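Local coordinates for DinB-like domain-containing protein (Thermus thermophilus, PDB 2YQY) that is of unknown function but folds as a DinB-like four-helix bundle with an exposed histidine triad that might bind a metal ion, at residues Leu56-Thr61 with Arg115-Leu120; Glu52-Val57 with Tyr154-His159. One frame throughout, in Å; residues are numbered along the deposited sequence.

Contact 1: residues Leu56-Thr61 with Arg115-Leu120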
ATOM      1  N   LEU A  56      -5.705   2.951  -0.726  1.00 18.13           N
ATOM      2  CA  LEU A  56      -6.336   2.980  -2.084  1.00 17.85           C
ATOM      3  C   LEU A  56      -5.374   2.330  -3.125  1.00 17.96           C
ATOM      4  O   LEU A  56      -5.803   1.564  -4.017  1.00 16.43           O
ATOM      5  CB  LEU A  56      -6.721   4.402  -2.497  1.00 17.01           C
ATOM      6  CG  LEU A  56      -7.791   5.011  -1.574  1.00 18.87           C
ATOM      7  CD1 LEU A  56      -8.077   6.514  -1.883  1.00 20.85           C
ATOM      8  CD2 LEU A  56      -9.083   4.161  -1.607  1.00 20.83           C
ATOM      9  N   VAL A  57      -4.083   2.603  -2.982  1.00 17.54           N
ATOM     10  CA  VAL A  57      -3.118   2.055  -3.919  1.00 17.45           C
ATOM     11  C   VAL A  57      -3.037   0.527  -3.764  1.00 18.01           C
ATOM     12  O   VAL A  57      -2.875  -0.182  -4.767  1.00 18.82           O
ATOM     13  CB  VAL A  57      -1.744   2.760  -3.817  1.00 18.59           C
ATOM     14  CG1 VAL A  57      -0.658   2.011  -4.627  1.00 16.90           C
ATOM     15  CG2 VAL A  57      -1.864   4.262  -4.293  1.00 18.32           C
ATOM     16  N   GLU A  58      -3.160   0.007  -2.548  1.00 17.58           N
ATOM     17  CA  GLU A  58      -3.156  -1.457  -2.365  1.00 18.61           C
ATOM     18  C   GLU A  58      -4.419  -2.076  -2.938  1.00 18.82           C
ATOM     19  O   GLU A  58      -4.381  -3.141  -3.506  1.00 18.89           O
ATOM     20  CB  GLU A  58      -3.097  -1.853  -0.897  1.00 19.11           C
ATOM     21  CG  GLU A  58      -1.817  -1.422  -0.245  1.00 21.10           C
ATOM     22  CD  GLU A  58      -1.293  -2.370   0.822  1.00 20.15           C
ATOM     23  OE1 GLU A  58      -2.069  -3.175   1.413  1.00 17.58           O
ATOM     24  OE2 GLU A  58      -0.084  -2.262   1.082  1.00 18.35           O
ATOM     25  N   ASP A  59      -5.541  -1.380  -2.798  1.00 18.24           N
ATOM     26  CA  ASP A  59      -6.784  -1.852  -3.411  1.00 19.06           C
ATOM     27  C   ASP A  59      -6.651  -1.929  -4.934  1.00 19.43           C
ATOM     28  O   ASP A  59      -6.988  -2.927  -5.545  1.00 17.93           O
ATOM     29  CB  ASP A  59      -7.969  -0.976  -3.003  1.00 17.44           C
ATOM     30  CG  ASP A  59      -9.259  -1.431  -3.636  1.00 19.72           C
ATOM     31  OD1 ASP A  59      -9.916  -2.310  -3.051  1.00 18.84           O
ATOM     32  OD2 ASP A  59      -9.617  -0.928  -4.724  1.00 18.69           O
ATOM     33  N   SER A  60      -6.123  -0.859  -5.511  1.00 19.41           N
ATOM     34  CA  SER A  60      -5.936  -0.711  -6.936  1.00 19.86           C
ATOM     35  C   SER A  60      -4.965  -1.822  -7.440  1.00 19.34           C
ATOM     36  O   SER A  60      -5.259  -2.557  -8.436  1.00 17.87           O
ATOM     37  CB  SER A  60      -5.383   0.695  -7.150  1.00 19.28           C
ATOM     38  OG  SER A  60      -5.173   0.921  -8.500  1.00 24.23           O
ATOM     39  N   THR A  61      -3.861  -2.005  -6.710  1.00 18.52           N
ATOM     40  CA  THR A  61      -2.871  -3.078  -7.027  1.00 19.03           C
ATOM     41  C   THR A  61      -3.509  -4.449  -7.058  1.00 19.76           C
ATOM     42  O   THR A  61      -3.278  -5.271  -7.983  1.00 19.66           O
ATOM     43  CB  THR A  61      -1.730  -3.091  -5.987  1.00 18.51           C
ATOM     44  OG1 THR A  61      -1.086  -1.808  -6.010  1.00 17.17           O
ATOM     45  CG2 THR A  61      -0.687  -4.215  -6.318  1.00 18.13           C
ATOM     46  N   ARG A 115      -8.983  -3.745   5.061  1.00 20.44           N
ATOM     47  CA  ARG A 115      -9.756  -4.296   3.946  1.00 20.77           C
ATOM     48  C   ARG A 115      -8.906  -4.430   2.678  1.00 20.47           C
ATOM     49  O   ARG A 115      -8.888  -5.481   2.051  1.00 19.68           O
ATOM     50  CB  ARG A 115     -10.972  -3.418   3.665  1.00 20.74           C
ATOM     51  CG  ARG A 115     -11.932  -4.030   2.672  1.00 22.60           C
ATOM     52  N   ALA A 116      -8.223  -3.356   2.300  1.00 20.21           N
ATOM     53  CA  ALA A 116      -7.414  -3.362   1.072  1.00 21.78           C
ATOM     54  C   ALA A 116      -6.264  -4.361   1.181  1.00 22.25           C
ATOM     55  O   ALA A 116      -5.935  -5.071   0.217  1.00 23.13           O
ATOM     56  CB  ALA A 116      -6.909  -1.935   0.762  1.00 22.39           C
ATOM     57  N   ARG A 117      -5.667  -4.441   2.373  1.00 22.61           N
ATOM     58  CA  ARG A 117      -4.563  -5.372   2.625  1.00 22.57           C
ATOM     59  C   ARG A 117      -5.050  -6.825   2.576  1.00 22.52           C
ATOM     60  O   ARG A 117      -4.364  -7.659   1.993  1.00 21.94           O
ATOM     61  CB  ARG A 117      -3.837  -5.066   3.958  1.00 23.06           C
ATOM     62  CG  ARG A 117      -2.763  -6.121   4.351  1.00 23.22           C
ATOM     63  CD  ARG A 117      -1.650  -6.297   3.287  1.00 21.71           C
ATOM     64  NE  ARG A 117      -0.889  -5.066   3.057  1.00 20.21           N
ATOM     65  CZ  ARG A 117       0.307  -4.798   3.590  1.00 19.04           C
ATOM     66  NH1 ARG A 117       0.890  -5.673   4.425  1.00 21.00           N
ATOM     67  NH2 ARG A 117       0.928  -3.653   3.284  1.00 20.37           N
ATOM     68  N   ALA A 118      -6.228  -7.128   3.144  1.00 21.15           N
ATOM     69  CA  ALA A 118      -6.803  -8.493   3.002  1.00 21.18           C
ATOM     70  C   ALA A 118      -7.006  -8.850   1.521  1.00 20.94           C
ATOM     71  O   ALA A 118      -6.670  -9.946   1.095  1.00 20.01           O
ATOM     72  CB  ALA A 118      -8.137  -8.644   3.795  1.00 21.52           C
ATOM     73  N   PHE A 119      -7.526  -7.899   0.741  1.00 21.43           N
ATOM     74  CA  PHE A 119      -7.809  -8.072  -0.689  1.00 21.24           C
ATOM     75  C   PHE A 119      -6.489  -8.285  -1.428  1.00 22.28           C
ATOM     76  O   PHE A 119      -6.340  -9.215  -2.209  1.00 21.15           O
ATOM     77  CB  PHE A 119      -8.533  -6.811  -1.212  1.00 21.18           C
ATOM     78  CG  PHE A 119      -8.914  -6.874  -2.668  1.00 22.31           C
ATOM     79  CD1 PHE A 119      -9.023  -8.096  -3.335  1.00 22.45           C
ATOM     80  CD2 PHE A 119      -9.188  -5.706  -3.375  1.00 20.64           C
ATOM     81  CE1 PHE A 119      -9.372  -8.142  -4.700  1.00 22.26           C
ATOM     82  CE2 PHE A 119      -9.552  -5.759  -4.718  1.00 20.75           C
ATOM     83  CZ  PHE A 119      -9.643  -6.977  -5.375  1.00 22.11           C
ATOM     84  N   LEU A 120      -5.520  -7.403  -1.187  1.00 21.21           N
ATOM     85  CA  LEU A 120      -4.212  -7.591  -1.790  1.00 21.27           C
ATOM     86  C   LEU A 120      -3.585  -8.972  -1.508  1.00 21.85           C
ATOM     87  O   LEU A 120      -3.067  -9.619  -2.435  1.00 22.36           O
ATOM     88  CB  LEU A 120      -3.261  -6.468  -1.375  1.00 20.91           C
ATOM     89  CG  LEU A 120      -1.838  -6.528  -1.952  1.00 20.82           C
ATOM     90  CD1 LEU A 120      -1.843  -6.556  -3.508  1.00 21.04           C
ATOM     91  CD2 LEU A 120      -1.030  -5.362  -1.419  1.00 19.95           C
TER
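The carboxylate of Glu-58 and the guanidinium of Arg-117 lie nearly coplanar, their planes 20° apart. Arg-117 grips side-on, one nitrogen to each oxygen. NE gives an almost straight bond to Glu-58 OE1, 2.8 Å long. NH2 of Arg-117 reaches Glu-58 OE2, also at 2.8 Å. Both oxygens use their syn lone pairs. Bends at chi2 and chi3 fold the arginine back to this position, while Glu-58 sets out with CG beside its own backbone N. The paired bonds hold the two groups near a common plane and fix their rotation against each other in a buried setting. Arg-117 NH2 has a second salt-bridge partner in Glu-156, and NH1 bonds to Leu-17 O, so the guanidinium ties helix 106-126 to helices 47-71, 153-165 and 10-30.

Helices 47-71 and 106-126 belong to the four-helix bundle of the DinB superfamily. Their segments run in nearly the same direction, 25° apart, with axes 8.2 Å from each other at closest approach. Ala-116 permits this spacing: its CB sits 4.0 Å from Asp-59 CB. Leu-120 lies across Glu-58, its CD2 3.7 Å from Glu-58 OE1. Its other branch, CD1, meets Thr-61 CG2 at 3.8 Å. An alanine in place of Glu-58 would remove both salt-bridge oxygens and would probably leave the buried Arg-117 poorly compensated on this side. Asp-59 puts OD1 at the edge of the Phe-119 ring, 3.5 Å from CD2 of Phe-119, and its OD2 pairs with Arg-63.

Contact 2: residues Glu52-Val57 with Tyr154-His159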
ATOM      1  N   GLU A  52      -4.763   6.726   4.022  1.00 17.92           N
ATOM      2  CA  GLU A  52      -5.856   6.427   3.088  1.00 18.22           C
ATOM      3  C   GLU A  52      -5.299   6.215   1.675  1.00 18.75           C
ATOM      4  O   GLU A  52      -5.705   5.269   0.987  1.00 17.94           O
ATOM      5  CB  GLU A  52      -6.933   7.540   3.124  1.00 18.46           C
ATOM      6  CG  GLU A  52      -7.849   7.502   1.940  1.00 19.89           C
ATOM      7  CD  GLU A  52      -8.678   8.755   1.728  1.00 19.37           C
ATOM      8  OE1 GLU A  52      -8.329   9.855   2.234  1.00 18.68           O
ATOM      9  OE2 GLU A  52      -9.708   8.629   1.023  1.00 19.10           O
ATOM     10  N   HIS A  53      -4.328   7.042   1.272  1.00 18.22           N
ATOM     11  CA  HIS A  53      -3.643   6.869  -0.021  1.00 18.13           C
ATOM     12  C   HIS A  53      -2.975   5.491  -0.161  1.00 18.50           C
ATOM     13  O   HIS A  53      -3.132   4.822  -1.164  1.00 17.44           O
ATOM     14  CB  HIS A  53      -2.589   7.967  -0.220  1.00 18.36           C
ATOM     15  CG  HIS A  53      -1.789   7.826  -1.488  1.00 17.00           C
ATOM     16  ND1 HIS A  53      -2.329   8.011  -2.740  1.00 17.64           N
ATOM     17  CD2 HIS A  53      -0.484   7.520  -1.684  1.00 15.37           C
ATOM     18  CE1 HIS A  53      -1.401   7.800  -3.659  1.00 18.05           C
ATOM     19  NE2 HIS A  53      -0.264   7.519  -3.040  1.00 17.36           N
ATOM     20  N   VAL A  54      -2.220   5.090   0.855  1.00 18.58           N
ATOM     21  CA  VAL A  54      -1.630   3.779   0.902  1.00 18.68           C
ATOM     22  C   VAL A  54      -2.686   2.666   0.686  1.00 19.09           C
ATOM     23  O   VAL A  54      -2.465   1.763  -0.123  1.00 18.74           O
ATOM     24  CB  VAL A  54      -0.848   3.556   2.243  1.00 18.12           C
ATOM     25  CG1 VAL A  54      -0.540   2.058   2.455  1.00 17.88           C
ATOM     26  CG2 VAL A  54       0.445   4.429   2.253  1.00 18.61           C
ATOM     27  N   ALA A  55      -3.786   2.711   1.450  1.00 18.82           N
ATOM     28  CA  ALA A  55      -4.883   1.785   1.300  1.00 18.34           C
ATOM     29  C   ALA A  55      -5.459   1.778  -0.137  1.00 19.02           C
ATOM     30  O   ALA A  55      -5.704   0.700  -0.703  1.00 16.05           O
ATOM     31  CB  ALA A  55      -5.997   2.100   2.330  1.00 18.55           C
ATOM     32  N   LEU A  56      -5.705   2.951  -0.726  1.00 18.13           N
ATOM     33  CA  LEU A  56      -6.336   2.980  -2.084  1.00 17.85           C
ATOM     34  C   LEU A  56      -5.374   2.330  -3.125  1.00 17.96           C
ATOM     35  O   LEU A  56      -5.803   1.564  -4.017  1.00 16.43           O
ATOM     36  CB  LEU A  56      -6.721   4.402  -2.497  1.00 17.01           C
ATOM     37  CG  LEU A  56      -7.791   5.011  -1.574  1.00 18.87           C
ATOM     38  CD1 LEU A  56      -8.077   6.514  -1.883  1.00 20.85           C
ATOM     39  CD2 LEU A  56      -9.083   4.161  -1.607  1.00 20.83           C
ATOM     40  N   VAL A  57      -4.083   2.603  -2.982  1.00 17.54           N
ATOM     41  CA  VAL A  57      -3.118   2.055  -3.919  1.00 17.45           C
ATOM     42  C   VAL A  57      -3.037   0.527  -3.764  1.00 18.01           C
ATOM     43  O   VAL A  57      -2.875  -0.182  -4.767  1.00 18.82           O
ATOM     44  CB  VAL A  57      -1.744   2.760  -3.817  1.00 18.59           C
ATOM     45  CG1 VAL A  57      -0.658   2.011  -4.627  1.00 16.90           C
ATOM     46  CG2 VAL A  57      -1.864   4.262  -4.293  1.00 18.32           C
ATOM     47  N   TYR A 154       7.446  -0.868  -2.201  1.00 18.26           N
ATOM     48  CA  TYR A 154       8.156   0.425  -2.251  1.00 17.76           C
ATOM     49  C   TYR A 154       7.201   1.555  -1.874  1.00 16.56           C
ATOM     50  O   TYR A 154       7.577   2.494  -1.187  1.00 16.80           O
ATOM     51  CB  TYR A 154       8.787   0.650  -3.640  1.00 17.35           C
ATOM     52  CG  TYR A 154       9.522   1.983  -3.790  1.00 18.51           C
ATOM     53  CD1 TYR A 154      10.347   2.474  -2.791  1.00 23.91           C
ATOM     54  CD2 TYR A 154       9.397   2.739  -4.950  1.00 22.80           C
ATOM     55  CE1 TYR A 154      11.012   3.709  -2.935  1.00 23.50           C
ATOM     56  CE2 TYR A 154      10.050   3.962  -5.103  1.00 22.64           C
ATOM     57  CZ  TYR A 154      10.847   4.435  -4.106  1.00 21.16           C
ATOM     58  OH  TYR A 154      11.496   5.646  -4.273  1.00 21.89           O
ATOM     59  N   HIS A 155       5.964   1.456  -2.336  1.00 14.73           N
ATOM     60  CA  HIS A 155       4.983   2.526  -2.087  1.00 16.05           C
ATOM     61  C   HIS A 155       4.729   2.716  -0.583  1.00 16.32           C
ATOM     62  O   HIS A 155       4.780   3.824  -0.075  1.00 16.79           O
ATOM     63  CB  HIS A 155       3.646   2.214  -2.794  1.00 14.21           C
ATOM     64  CG  HIS A 155       2.656   3.327  -2.700  1.00 14.20           C
ATOM     65  ND1 HIS A 155       1.449   3.204  -2.046  1.00 14.49           N
ATOM     66  CD2 HIS A 155       2.690   4.585  -3.190  1.00 18.21           C
ATOM     67  CE1 HIS A 155       0.790   4.346  -2.124  1.00 18.85           C
ATOM     68  NE2 HIS A 155       1.516   5.198  -2.820  1.00 18.29           N
ATOM     69  N   GLU A 156       4.402   1.632   0.105  1.00 15.34           N
ATOM     70  CA  GLU A 156       4.209   1.715   1.537  1.00 15.79           C
ATOM     71  C   GLU A 156       5.483   2.125   2.265  1.00 16.33           C
ATOM     72  O   GLU A 156       5.397   2.940   3.218  1.00 16.59           O
ATOM     73  CB  GLU A 156       3.669   0.429   2.129  1.00 15.99           C
ATOM     74  CG  GLU A 156       3.315   0.618   3.613  1.00 15.16           C
ATOM     75  CD  GLU A 156       2.538  -0.535   4.154  1.00 17.49           C
ATOM     76  OE1 GLU A 156       3.074  -1.670   4.188  1.00 16.45           O
ATOM     77  OE2 GLU A 156       1.377  -0.303   4.547  1.00 19.23           O
ATOM     78  N   ALA A 157       6.656   1.622   1.825  1.00 15.12           N
ATOM     79  CA  ALA A 157       7.911   2.010   2.486  1.00 15.20           C
ATOM     80  C   ALA A 157       8.142   3.528   2.342  1.00 16.48           C
ATOM     81  O   ALA A 157       8.497   4.234   3.287  1.00 16.66           O
ATOM     82  CB  ALA A 157       9.122   1.190   1.947  1.00 16.19           C
ATOM     83  N   HIS A 158       7.906   4.026   1.144  1.00 16.67           N
ATOM     84  CA  HIS A 158       8.077   5.439   0.868  1.00 16.59           C
ATOM     85  C   HIS A 158       7.174   6.321   1.782  1.00 17.63           C
ATOM     86  O   HIS A 158       7.643   7.316   2.395  1.00 16.73           O
ATOM     87  CB  HIS A 158       7.761   5.722  -0.598  1.00 16.67           C
ATOM     88  CG  HIS A 158       7.684   7.183  -0.894  1.00 14.93           C
ATOM     89  ND1 HIS A 158       8.777   7.918  -1.300  1.00 18.05           N
ATOM     90  CD2 HIS A 158       6.657   8.059  -0.776  1.00 18.51           C
ATOM     91  CE1 HIS A 158       8.427   9.185  -1.433  1.00 17.23           C
ATOM     92  NE2 HIS A 158       7.149   9.302  -1.110  1.00 16.81           N
ATOM     93  N   HIS A 159       5.895   5.950   1.896  1.00 17.25           N
ATOM     94  CA  HIS A 159       4.950   6.798   2.673  1.00 17.71           C
ATOM     95  C   HIS A 159       5.169   6.664   4.169  1.00 17.61           C
ATOM     96  O   HIS A 159       5.084   7.635   4.897  1.00 18.49           O
ATOM     97  CB  HIS A 159       3.503   6.550   2.240  1.00 15.88           C
ATOM     98  CG  HIS A 159       3.220   7.125   0.877  1.00 16.45           C
ATOM     99  ND1 HIS A 159       3.172   8.480   0.647  1.00 14.37           N
ATOM    100  CD2 HIS A 159       3.122   6.538  -0.340  1.00 15.93           C
ATOM    101  CE1 HIS A 159       3.010   8.706  -0.646  1.00 13.47           C
ATOM    102  NE2 HIS A 159       2.957   7.536  -1.264  1.00 14.36           N
TER
HETATM  103  O   HOH W   1       0.162   1.243  -0.965  1.00 30.12           O
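His-53 and His-155 both hold CG anti to the backbone N (chi1 177° and -174°), which sends their rings across the gap between antiparallel helices. His-159 instead has CG beside its backbone N (chi1 -72°), which sets its CD2 over one face of His-155, near the rim. The three rings form an aromatic cluster. His-53 points an edge at the face of His-159 in an offset edge-to-face pair. NE2 of His-53 is 2.9 Å from NE2 of His-155, which in turn is 3.2 Å from NE2 of His-159. CG1 of Val-57 covers the opposite face of His-155 in a CH-pi contact, 3.9 Å from the ring centroid. A water in the plane of that ring bridges His-155 ND1, 2.6 Å away, and Val-54 O, to which it donates, and may help to orient the ring. Val-54 packs CG2 on His-159 CB at 3.7 Å. Glu-156, on the helix of His-155 and His-159, turns its carboxylate to Ser-20, Arg-21 and Arg-117. His-53, His-155 and His-159 probably make up the exposed histidine triad; no metal is bound here. Their converging NE2 atoms are consistent with a metal site like those of DinB relatives, and such close approach would probably disfavour protonating all three rings at once.

How the contacts relate
Both contacts use helix 47-71 and share Leu-56 and Val-57, but they join it to different neighbours. Contact 1 pairs it with helix 106-126, running nearly the same way, and lies mostly in the interior. Contact 2 pairs it with the antiparallel helix 153-165, is only partly buried and has wider axis spacing. The chemistry follows the place. Contact 1 rests on a buried salt bridge flanked by alanine and leucine, with an acid at a phenylalanine edge. Contact 2 gathers imidazoles and a water. The two meet where the like-charged carboxylates of Glu-58 and Glu-156 come close, both paired with Arg-117, and where Ala-116 CB packs on Ala-55 O. The buried ion pairs and the histidine cluster both reach helix 153-165, through Glu-156 and its neighbours His-155 and His-159.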